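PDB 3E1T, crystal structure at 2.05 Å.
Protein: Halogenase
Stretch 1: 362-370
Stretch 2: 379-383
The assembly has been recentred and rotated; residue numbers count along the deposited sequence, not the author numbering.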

ATOM      1  N   LEU A 362      -6.428   0.808 -11.076  1.00 26.26           N
ATOM      2  CA  LEU A 362      -6.751  -0.541 -10.609  1.00 26.53           C
ATOM      3  C   LEU A 362      -8.192  -0.941 -10.909  1.00 26.30           C
ATOM      4  O   LEU A 362      -8.443  -2.116 -11.151  1.00 27.31           O
ATOM      5  CB  LEU A 362      -6.439  -0.738  -9.125  1.00 25.94           C
ATOM      6  CG  LEU A 362      -4.976  -0.693  -8.634  1.00 27.57           C
ATOM      7  CD1 LEU A 362      -4.904  -1.370  -7.272  1.00 27.87           C
ATOM      8  CD2 LEU A 362      -3.970  -1.316  -9.568  1.00 26.60           C
ATOM      9  N   VAL A 363      -9.129   0.012 -10.838  1.00 26.09           N
ATOM     10  CA  VAL A 363     -10.526  -0.219 -11.251  1.00 25.58           C
ATOM     11  C   VAL A 363     -10.506  -0.672 -12.725  1.00 26.55           C
ATOM     12  O   VAL A 363     -11.058  -1.723 -13.057  1.00 27.09           O
ATOM     13  CB  VAL A 363     -11.460   1.040 -11.054  1.00 25.45           C
ATOM     14  CG1 VAL A 363     -12.868   0.822 -11.706  1.00 25.03           C
ATOM     15  CG2 VAL A 363     -11.645   1.390  -9.571  1.00 23.22           C
ATOM     16  N   ALA A 364      -9.840   0.093 -13.596  1.00 27.32           N
ATOM     17  CA  ALA A 364      -9.737  -0.293 -15.016  1.00 28.03           C
ATOM     18  C   ALA A 364      -9.004  -1.633 -15.225  1.00 28.59           C
ATOM     19  O   ALA A 364      -9.384  -2.414 -16.104  1.00 28.63           O
ATOM     20  CB  ALA A 364      -9.102   0.836 -15.862  1.00 28.38           C
ATOM     21  N   PHE A 365      -7.983  -1.911 -14.402  1.00 28.46           N
ATOM     22  CA  PHE A 365      -7.234  -3.166 -14.491  1.00 28.08           C
ATOM     23  C   PHE A 365      -8.069  -4.383 -14.086  1.00 28.35           C
ATOM     24  O   PHE A 365      -8.017  -5.424 -14.755  1.00 28.12           O
ATOM     25  CB  PHE A 365      -5.936  -3.115 -13.674  1.00 27.65           C
ATOM     26  CG  PHE A 365      -4.981  -4.227 -13.994  1.00 27.67           C
ATOM     27  CD1 PHE A 365      -4.300  -4.252 -15.214  1.00 26.35           C
ATOM     28  CD2 PHE A 365      -4.764  -5.258 -13.098  1.00 24.12           C
ATOM     29  CE1 PHE A 365      -3.418  -5.283 -15.517  1.00 24.23           C
ATOM     30  CE2 PHE A 365      -3.876  -6.284 -13.401  1.00 24.33           C
ATOM     31  CZ  PHE A 365      -3.210  -6.293 -14.615  1.00 25.44           C
ATOM     32  N   TYR A 366      -8.813  -4.264 -12.985  1.00 27.67           N
ATOM     33  CA  TYR A 366      -9.796  -5.283 -12.612  1.00 27.75           C
ATOM     34  C   TYR A 366     -10.846  -5.500 -13.724  1.00 29.46           C
ATOM     35  O   TYR A 366     -11.196  -6.637 -14.034  1.00 28.89           O
ATOM     36  CB  TYR A 366     -10.498  -4.895 -11.314  1.00 26.23           C
ATOM     37  CG  TYR A 366      -9.860  -5.447 -10.056  1.00 24.06           C
ATOM     38  CD1 TYR A 366      -8.715  -4.875  -9.521  1.00 22.60           C
ATOM     39  CD2 TYR A 366     -10.411  -6.552  -9.404  1.00 22.45           C
ATOM     40  CE1 TYR A 366      -8.127  -5.394  -8.337  1.00 21.46           C
ATOM     41  CE2 TYR A 366      -9.850  -7.057  -8.241  1.00 23.93           C
ATOM     42  CZ  TYR A 366      -8.706  -6.464  -7.711  1.00 21.87           C
ATOM     43  OH  TYR A 366      -8.141  -6.988  -6.569  1.00 23.22           O
ATOM     44  N   ASP A 367     -11.332  -4.399 -14.297  1.00 30.85           N
ATOM     45  CA  ASP A 367     -12.298  -4.405 -15.409  1.00 33.23           C
ATOM     46  C   ASP A 367     -11.793  -5.152 -16.648  1.00 34.64           C
ATOM     47  O   ASP A 367     -12.582  -5.753 -17.353  1.00 34.76           O
ATOM     48  CB  ASP A 367     -12.704  -2.971 -15.786  1.00 33.13           C
ATOM     49  CG  ASP A 367     -13.707  -2.913 -16.962  1.00 35.12           C
ATOM     50  OD1 ASP A 367     -14.937  -2.853 -16.724  1.00 33.87           O
ATOM     51  OD2 ASP A 367     -13.257  -2.923 -18.128  1.00 36.56           O
ATOM     52  N   MET A 368     -10.492  -5.130 -16.901  1.00 36.40           N
ATOM     53  CA  MET A 368      -9.955  -5.729 -18.122  1.00 38.83           C
ATOM     54  C   MET A 368      -9.883  -7.257 -18.101  1.00 38.48           C
ATOM     55  O   MET A 368      -9.794  -7.876 -19.162  1.00 38.48           O
ATOM     56  CB  MET A 368      -8.597  -5.127 -18.500  1.00 38.84           C
ATOM     57  CG  MET A 368      -7.426  -5.701 -17.739  1.00 40.47           C
ATOM     58  SD  MET A 368      -6.118  -6.316 -18.822  1.00 43.92           S
ATOM     59  CE  MET A 368      -5.428  -4.759 -19.408  1.00 43.23           C
ATOM     60  N   ASN A 369      -9.915  -7.877 -16.919  1.00 38.35           N
ATOM     61  CA  ASN A 369      -9.964  -9.337 -16.886  1.00 38.68           C
ATOM     62  C   ASN A 369     -11.286  -9.882 -17.445  1.00 39.50           C
ATOM     63  O   ASN A 369     -12.370  -9.531 -16.980  1.00 39.79           O
ATOM     64  CB  ASN A 369      -9.700  -9.894 -15.489  1.00 38.20           C
ATOM     65  CG  ASN A 369      -9.414 -11.379 -15.507  1.00 36.67           C
ATOM     66  OD1 ASN A 369      -8.445 -11.823 -16.106  1.00 34.79           O
ATOM     67  ND2 ASN A 369     -10.259 -12.153 -14.845  1.00 35.22           N
ATOM     68  N   GLN A 370     -11.169 -10.740 -18.457  1.00 40.39           N
ATOM     69  CA  GLN A 370     -12.308 -11.433 -19.066  1.00 40.33           C
ATOM     70  C   GLN A 370     -12.504 -12.786 -18.394  1.00 39.68           C
ATOM     71  O   GLN A 370     -11.629 -13.658 -18.469  1.00 39.96           O
ATOM     72  CB  GLN A 370     -12.042 -11.651 -20.560  1.00 41.18           C
ATOM     73  CG  GLN A 370     -13.161 -12.371 -21.317  1.00 43.70           C
ATOM     74  CD  GLN A 370     -12.665 -13.058 -22.575  1.00 47.49           C
ATOM     75  OE1 GLN A 370     -12.092 -14.152 -22.518  1.00 49.44           O
ATOM     76  NE2 GLN A 370     -12.891 -12.425 -23.720  1.00 48.64           N
ATOM     77  N   ALA A 379     -18.678  -8.795 -11.145  1.00 31.72           N
ATOM     78  CA  ALA A 379     -19.028  -7.727 -10.202  1.00 31.88           C
ATOM     79  C   ALA A 379     -17.936  -6.653 -10.052  1.00 31.86           C
ATOM     80  O   ALA A 379     -18.131  -5.661  -9.339  1.00 32.92           O
ATOM     81  CB  ALA A 379     -19.367  -8.323  -8.844  1.00 31.71           C
ATOM     82  N   ARG A 380     -16.787  -6.865 -10.684  1.00 31.20           N
ATOM     83  CA  ARG A 380     -15.693  -5.896 -10.648  1.00 31.04           C
ATOM     84  C   ARG A 380     -15.413  -5.317 -12.033  1.00 31.81           C
ATOM     85  O   ARG A 380     -14.323  -5.467 -12.604  1.00 30.99           O
ATOM     86  CB  ARG A 380     -14.463  -6.498  -9.972  1.00 30.21           C
ATOM     87  CG  ARG A 380     -14.672  -6.632  -8.457  1.00 29.49           C
ATOM     88  CD  ARG A 380     -13.902  -7.795  -7.872  1.00 26.76           C
ATOM     89  NE  ARG A 380     -14.176  -7.981  -6.437  1.00 26.50           N
ATOM     90  CZ  ARG A 380     -15.241  -8.594  -5.934  1.00 26.18           C
ATOM     91  NH1 ARG A 380     -16.169  -9.101  -6.736  1.00 23.36           N
ATOM     92  NH2 ARG A 380     -15.385  -8.715  -4.617  1.00 27.19           N
ATOM     93  N   LYS A 381     -16.435  -4.634 -12.548  1.00 33.11           N
ATOM     94  CA  LYS A 381     -16.406  -4.015 -13.870  1.00 34.48           C
ATOM     95  C   LYS A 381     -16.702  -2.528 -13.763  1.00 35.16           C
ATOM     96  O   LYS A 381     -17.387  -2.091 -12.842  1.00 34.61           O
ATOM     97  CB  LYS A 381     -17.409  -4.709 -14.813  1.00 34.86           C
ATOM     98  CG  LYS A 381     -17.027  -6.154 -15.198  1.00 35.55           C
ATOM     99  CD  LYS A 381     -15.723  -6.244 -16.012  1.00 37.45           C
ATOM    100  CE  LYS A 381     -15.028  -7.620 -15.918  1.00 38.88           C
ATOM    101  NZ  LYS A 381     -14.048  -7.764 -14.736  1.00 38.89           N
ATOM    102  N   ILE A 382     -16.168  -1.754 -14.701  1.00 37.04           N
ATOM    103  CA  ILE A 382     -16.434  -0.319 -14.750  1.00 39.39           C
ATOM    104  C   ILE A 382     -17.916  -0.092 -15.006  1.00 41.83           C
ATOM    105  O   ILE A 382     -18.500  -0.722 -15.881  1.00 41.91           O
ATOM    106  CB  ILE A 382     -15.553   0.390 -15.799  1.00 38.99           C
ATOM    107  CG1 ILE A 382     -14.134   0.582 -15.236  1.00 38.21           C
ATOM    108  CG2 ILE A 382     -16.167   1.726 -16.236  1.00 39.12           C
ATOM    109  CD1 ILE A 382     -13.099   1.008 -16.269  1.00 34.24           C
ATOM    110  N   ILE A 383     -18.524   0.773 -14.202  1.00 44.81           N
ATOM    111  CA  ILE A 383     -19.940   1.086 -14.338  1.00 48.09           C
ATOM    112  C   ILE A 383     -20.062   2.325 -15.208  1.00 50.09           C
ATOM    113  O   ILE A 383     -19.759   3.446 -14.781  1.00 50.39           O
ATOM    114  CB  ILE A 383     -20.647   1.218 -12.960  1.00 48.19           C
ATOM    115  CG1 ILE A 383     -20.885  -0.185 -12.384  1.00 48.85           C
ATOM    116  CG2 ILE A 383     -21.983   1.952 -13.085  1.00 48.75           C
ATOM    117  CD1 ILE A 383     -21.160  -0.231 -10.903  1.00 50.59           C
TER

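A lysine whose NZ donates to three backbone carbonyls within the two stretches, two of them across the contact, is the most unusual feature of this contact. K381 NZ donates to Y366 O at 3.1 Å, makes a weak hydrogen bond from NZ to N369 O at 3.3 Å, and also reaches back within its own stretch, where K381 NZ lies 3.1 Å from R380 O in a further hydrogen bond. The principle it illustrates is a general one: where a helix ends, its last carbonyls lose the amide partners that the next turn would have supplied, and a long cationic side chain can serve them instead. Here the backbone bond from N369 N to Y366 O is weak at 3.4 Å, and K381 NZ gives the same oxygen a shorter one.

The side-chain conformation brings NZ to these oxygens. The CA-to-CB bond of K381 points sideways to the helix, yet the end of the chain comes nearer, with chi1 and chi2 both m, chi3 t and chi4 m. On the way its methylene groups pass close to D367: K381 CE is 3.4 Å from D367 O, and K381 CD is 3.6 Å from D367 OD1. The carboxylate therefore meets the aliphatic part of the lysine, while the charged nitrogen lies further along, among the carbonyls.

D367 instead directs its acid at the backbone. I382 N donates to D367 OD1 at 2.6 Å with an N-H...acceptor angle of 166°, a short and nearly linear hydrogen bond. The stretch from 379 to 383 has no regular helix or strand, so its amides have no repeating pattern of partners, and a carboxylate from the helix satisfies this one. The t rotamer of D367 carries OD1 out to that amide although its CA-to-CB bond points only sideways. The bond is made one residue past the nearest CA pair, D367 CA and K381 CA, 4.4 Å apart. The two halves of the exchange are thus complementary: a helix side chain binds a loop amide, and a loop lysine binds one helix carbonyl, of Y366, and weakly that of N369 in the loop beyond.

Apolar and mixed contacts extend the interface beyond this polar centre. I382 lays its side chain against V363 and A364, about one turn before D367, with I382 CG1 3.8 Å from V363 CG1 and I382 CD1 4.0 Å from A364 CB. The same methyl, I382 CD1, is also 3.8 Å from A364 CA, a close approach to the helix backbone beside a small side chain. The CA-to-CB bond of R380 points toward the helix, and R380 CD lies 4.0 Å from Y366 CD2, an oblique approach of a methylene to the aromatic ring. The polar ends of both residues, R380 NH1 and NH2 and Y366 OH, are hydrogen-bonded elsewhere in the structure; the CD to CD2 approach is a van der Waals contact, beside a backbone approach of Y366 O and R380 O at 3.6 Å. Together the two stretches bury 381 Å², summed over both sides.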